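Local structure of extracellular ligand-binding receptor (Desulfohalobium retbaense DSM 5692, 5ERE) at residues E189-A194 and R214-A219; R210-A215 and L227-P232. The protein probably acts as an extracellular sensor of the leucine-binding protein family, binding 2-oxo-4-methylpentanoic acid in its periplasmic-binding-protein part and carrying calcium and cytosine sites as well. All blocks are in the same frame, centred on the assembly; numbering follows the deposited sequence.

Contacts 1 and 2 lie side by side in the periplasmic-binding-protein region, their centres about 10 Å apart, and share Arg214 and Ala215, where 210-215 runs into the short helix of contact 1. Both are largely buried. Contact 1 sets helix 190-199 against helix 215-219 through alanine, valine and the aliphatic part of Glu216, and reaches solvent along the Glu216 and Thr192 side. Contact 2 lays the 3-10 turn and loop of 210-215 over strand 228-232. Ile212 joins the two, its CD1 3.6 Å from Ala190 CB and its O 3.4 Å from Val217 CG2. Chemistry follows place: mostly aliphatic groups between helices, polar and aromatic ones at the ligand pocket, which Arg210 and Pro211 help to line.

Contact 1. Residues E189-A194 and R214-A219; sequences EAATIA and RAEVLA
Ala191 points its CB toward helix 215-219 and fills the tight part of the contact. Ala191 CB rests 3.5 Å from Glu216 O, with Glu216 CG and Val217 CA close by. It thus meets backbone as much as side chain, and the small residue allows the Ala191 and Val217 CA atoms to come within 4.7 Å. On the buried flank the CG2 branch of Val217 takes over. Val217 CG2 lies anti to the carbonyl carbon and beside the backbone N, and passes 4.0 Å from Ala191 N and 4.2 Å from Ala190 CB. Ala190 also touches Ile212, which continues this apolar patch inward. The other flank is looser and more open. There Glu216, exposed, runs out fully extended, CG anti to the backbone N (chi1 174°) and against the Ala191 methyl. Glu216 OE2 stays 4.5 Å from Thr192 OG1, too far for a bond. Glu189 turns away, its OE2 bonded to Tyr160 OH. The two short helical segments run at 30° to each other with axes 8.7 Å apart, each helix following a strand of the parallel part of the sheet. Methyl, methylene and backbone surfaces meet here, so the pairing rests on shape and van der Waals contact; the two carboxylates lie near without touching (Glu189 OE1 to Glu216 OE1 6.3 Å), Glu216 is also near the start of helix 190-199, and electrostatics probably contribute little either way.

Contact 2. Residues R210-A215 and L227-P232; sequences RPIQRA and LVYTYP. With COI (2-oxo-4-methylpentanoic acid), chain B.
Gln213 reaches between two tyrosines of the strand and meets each differently. Its amide stacks on one face of the Tyr231 ring, planes 24° apart, with OE1 over the ring centre; Pro232 CD sits over the rim of the opposite face. Against Tyr229 the same amide stands almost perpendicular, at 85°, and OE1 lies at the ring edge, taking a hydrogen bond from Tyr229 OH (2.7 Å) on a lone pair in the carbonyl plane. Gln213 CG is anti to the backbone N (chi1 -172°) and the chain runs extended beyond it, carrying the amide out to both rings. OE1 also accepts from Lys311, so two donors hold it. Ile212 puts CG2 over the face of Tyr229, a CH-pi contact 4.0 Å from the ring centroid, while its CD1 meets Leu227 CD1 tip to tip. An alanine at Tyr229 would probably leave Gln213 OE1 without one donor and open a gap beneath Ile212 CG2. Arg210 lays CG against Pro232 CD (3.9 Å), then leads its guanidinium away to the ligand: NH1 bonds the keto oxygen O3 (3.0 Å) and NH2 the carboxylate O2 (2.8 Å). Arg210 O meets the edge of the Tyr231 ring, 3.4 Å from Tyr231 CE1. Around this core, strand 228-232 lies between parallel strand 205-208 and antiparallel strand 304-314; Phe318 of strand 317-320 touches Gln213 and Tyr229, and helix 254-271 brings Phe254 against Arg210 and Tyr231.

Contact 1. Residues E189-A194 and R214-A219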
# COMPACT_ATOMS: atom_id res chain seq x y z
N GLU A 189 5.59 21.98 11.23
CA GLU A 189 6.38 22.20 12.44
C GLU A 189 7.60 21.26 12.46
O GLU A 189 8.52 21.42 13.27
CB GLU A 189 5.54 22.01 13.73
CG GLU A 189 5.10 20.57 14.05
CD GLU A 189 3.80 20.17 13.34
OE1 GLU A 189 3.39 20.91 12.45
OE2 GLU A 189 3.20 19.13 13.71
N ALA A 190 7.59 20.27 11.58
CA ALA A 190 8.71 19.37 11.40
C ALA A 190 10.00 20.08 11.05
O ALA A 190 11.05 19.53 11.31
CB ALA A 190 8.40 18.33 10.34
N ALA A 191 9.96 21.26 10.45
CA ALA A 191 11.20 21.98 10.14
C ALA A 191 11.93 22.43 11.43
O ALA A 191 13.15 22.49 11.47
CB ALA A 191 10.92 23.17 9.26
N THR A 192 11.16 22.75 12.46
CA THR A 192 11.72 23.10 13.76
C THR A 192 12.18 21.86 14.52
O THR A 192 13.28 21.84 15.13
CB THR A 192 10.69 23.87 14.60
OG1 THR A 192 10.46 25.14 13.98
CG2 THR A 192 11.18 24.10 16.05
N ILE A 193 11.35 20.82 14.50
CA ILE A 193 11.72 19.56 15.11
C ILE A 193 13.05 19.08 14.51
O ILE A 193 13.97 18.76 15.25
CB ILE A 193 10.61 18.50 14.93
CG1 ILE A 193 9.35 18.93 15.68
CG2 ILE A 193 11.04 17.16 15.49
CD1 ILE A 193 8.08 18.08 15.34
N ALA A 194 13.15 19.07 13.19
CA ALA A 194 14.37 18.68 12.48
C ALA A 194 15.61 19.47 12.95
O ALA A 194 16.67 18.89 13.16
CB ALA A 194 14.20 18.86 10.98
N ARG A 214 5.27 20.67 3.37
CA ARG A 214 4.93 22.08 3.48
C ARG A 214 6.18 22.92 3.17
O ARG A 214 7.31 22.45 3.36
CB ARG A 214 4.39 22.40 4.88
CG ARG A 214 3.37 21.43 5.46
CD ARG A 214 2.06 21.42 4.63
NE ARG A 214 1.52 22.76 4.41
CZ ARG A 214 0.53 23.05 3.57
NH1 ARG A 214 -0.05 22.09 2.85
NH2 ARG A 214 0.12 24.31 3.44
N ALA A 215 5.98 24.15 2.71
CA ALA A 215 7.07 24.98 2.24
C ALA A 215 8.11 25.22 3.34
O ALA A 215 9.30 25.26 3.09
CB ALA A 215 6.53 26.30 1.73
N GLU A 216 7.64 25.36 4.56
CA GLU A 216 8.50 25.54 5.73
C GLU A 216 9.56 24.43 5.81
O GLU A 216 10.74 24.67 6.06
CB GLU A 216 7.60 25.56 6.97
CG GLU A 216 8.25 25.61 8.32
CD GLU A 216 7.21 25.70 9.44
OE1 GLU A 216 5.99 25.64 9.13
OE2 GLU A 216 7.61 25.85 10.62
N VAL A 217 9.12 23.21 5.51
CA VAL A 217 9.97 22.05 5.61
C VAL A 217 11.05 22.10 4.53
O VAL A 217 12.21 21.79 4.80
CB VAL A 217 9.11 20.74 5.53
CG1 VAL A 217 9.96 19.52 5.27
CG2 VAL A 217 8.36 20.58 6.83
N LEU A 218 10.69 22.54 3.33
CA LEU A 218 11.65 22.68 2.23
C LEU A 218 12.69 23.79 2.47
O LEU A 218 13.86 23.64 2.14
CB LEU A 218 10.88 22.95 0.93
CG LEU A 218 11.70 23.30 -0.30
CD1 LEU A 218 12.74 22.26 -0.59
CD2 LEU A 218 10.74 23.42 -1.46
N ALA A 219 12.24 24.90 3.04
CA ALA A 219 13.09 26.04 3.34
C ALA A 219 14.20 25.67 4.31
O ALA A 219 15.29 26.24 4.28
CB ALA A 219 12.26 27.17 3.92

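Contact 2. Residues R210-A215 and L227-P232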
# COMPACT_ATOMS: atom_id res chain seq x y z
N ARG A 210 2.09 12.18 5.02
CA ARG A 210 1.44 13.10 4.08
C ARG A 210 1.49 14.60 4.45
O ARG A 210 1.88 15.42 3.64
CB ARG A 210 -0.03 12.64 3.87
CG ARG A 210 -0.96 13.66 3.19
CD ARG A 210 -2.46 13.15 3.25
NE ARG A 210 -2.74 12.69 4.61
CZ ARG A 210 -3.16 13.45 5.60
NH1 ARG A 210 -3.43 14.72 5.41
NH2 ARG A 210 -3.31 12.94 6.82
N PRO A 211 1.11 14.98 5.68
CA PRO A 211 1.09 16.37 6.13
C PRO A 211 2.42 17.12 6.09
O PRO A 211 2.43 18.36 6.13
CB PRO A 211 0.64 16.25 7.60
CG PRO A 211 -0.10 14.97 7.63
CD PRO A 211 0.69 14.07 6.76
N ILE A 212 3.54 16.41 6.01
CA ILE A 212 4.85 17.05 6.19
C ILE A 212 5.32 17.84 4.95
O ILE A 212 6.25 18.65 5.04
CB ILE A 212 5.90 15.98 6.59
CG1 ILE A 212 7.06 16.60 7.39
CG2 ILE A 212 6.43 15.26 5.38
CD1 ILE A 212 7.90 15.55 8.11
N GLN A 213 4.64 17.69 3.82
CA GLN A 213 5.11 18.37 2.59
C GLN A 213 4.63 19.83 2.57
O GLN A 213 3.71 20.17 1.84
CB GLN A 213 4.64 17.66 1.31
CG GLN A 213 5.28 18.27 0.05
CD GLN A 213 4.85 17.60 -1.24
OE1 GLN A 213 5.30 16.50 -1.56
NE2 GLN A 213 3.97 18.26 -2.00
N ARG A 214 5.27 20.67 3.37
CA ARG A 214 4.93 22.08 3.48
C ARG A 214 6.18 22.92 3.17
O ARG A 214 7.31 22.45 3.36
CB ARG A 214 4.39 22.40 4.88
CG ARG A 214 3.37 21.43 5.46
CD ARG A 214 2.06 21.42 4.63
NE ARG A 214 1.52 22.76 4.41
CZ ARG A 214 0.53 23.05 3.57
NH1 ARG A 214 -0.05 22.09 2.85
NH2 ARG A 214 0.12 24.31 3.44
N ALA A 215 5.98 24.15 2.71
CA ALA A 215 7.07 24.98 2.24
C ALA A 215 8.11 25.22 3.34
O ALA A 215 9.30 25.26 3.09
CB ALA A 215 6.53 26.30 1.73
N LEU A 227 15.12 13.68 4.10
CA LEU A 227 13.94 13.18 4.79
C LEU A 227 13.02 12.45 3.81
O LEU A 227 12.71 12.97 2.76
CB LEU A 227 13.20 14.34 5.45
CG LEU A 227 12.00 13.96 6.32
CD1 LEU A 227 11.80 15.06 7.33
CD2 LEU A 227 10.71 13.74 5.54
N VAL A 228 12.60 11.23 4.16
CA VAL A 228 11.75 10.42 3.27
C VAL A 228 10.34 10.42 3.83
O VAL A 228 10.17 10.31 5.02
CB VAL A 228 12.30 8.98 3.14
CG1 VAL A 228 11.38 8.08 2.29
CG2 VAL A 228 13.70 9.00 2.51
N TYR A 229 9.32 10.55 2.99
CA TYR A 229 7.95 10.48 3.51
C TYR A 229 6.96 9.89 2.51
O TYR A 229 7.21 9.87 1.30
CB TYR A 229 7.47 11.88 3.95
CG TYR A 229 7.48 12.87 2.83
CD1 TYR A 229 8.66 13.45 2.41
CD2 TYR A 229 6.29 13.22 2.15
CE1 TYR A 229 8.70 14.35 1.37
CE2 TYR A 229 6.31 14.12 1.13
CZ TYR A 229 7.52 14.69 0.73
OH TYR A 229 7.56 15.59 -0.30
N THR A 230 5.85 9.38 3.03
CA THR A 230 4.78 8.90 2.17
C THR A 230 3.87 10.05 1.79
O THR A 230 3.66 10.98 2.57
CB THR A 230 3.99 7.79 2.83
OG1 THR A 230 3.73 8.10 4.19
CG2 THR A 230 4.73 6.50 2.73
N TYR A 231 3.35 10.00 0.56
CA TYR A 231 2.59 11.11 0.03
C TYR A 231 1.68 10.65 -1.15
O TYR A 231 2.08 9.79 -1.94
CB TYR A 231 3.54 12.21 -0.44
CG TYR A 231 2.87 13.52 -0.64
CD1 TYR A 231 2.56 14.33 0.43
CD2 TYR A 231 2.53 13.96 -1.92
CE1 TYR A 231 1.93 15.53 0.25
CE2 TYR A 231 1.90 15.16 -2.12
CZ TYR A 231 1.60 15.94 -1.04
OH TYR A 231 0.97 17.12 -1.25
N PRO A 232 0.46 11.21 -1.26
CA PRO A 232 -0.38 10.92 -2.46
C PRO A 232 0.31 11.17 -3.78
O PRO A 232 1.01 12.16 -3.91
CB PRO A 232 -1.57 11.86 -2.30
CG PRO A 232 -1.60 12.20 -0.84
CD PRO A 232 -0.17 12.19 -0.37
C1 COI B . -5.00 14.70 9.68
O1 COI B . -5.62 14.73 10.77
O2 COI B . -4.96 13.66 8.96
C2 COI B . -4.34 15.95 9.20
O3 COI B . -3.69 15.94 8.17
C3 COI B . -4.56 17.17 10.06
C4 COI B . -3.71 18.29 9.58
C5 COI B . -4.37 19.58 10.02
C6 COI B . -2.35 18.06 10.22
O HOH W 1 1.16 19.55 1.23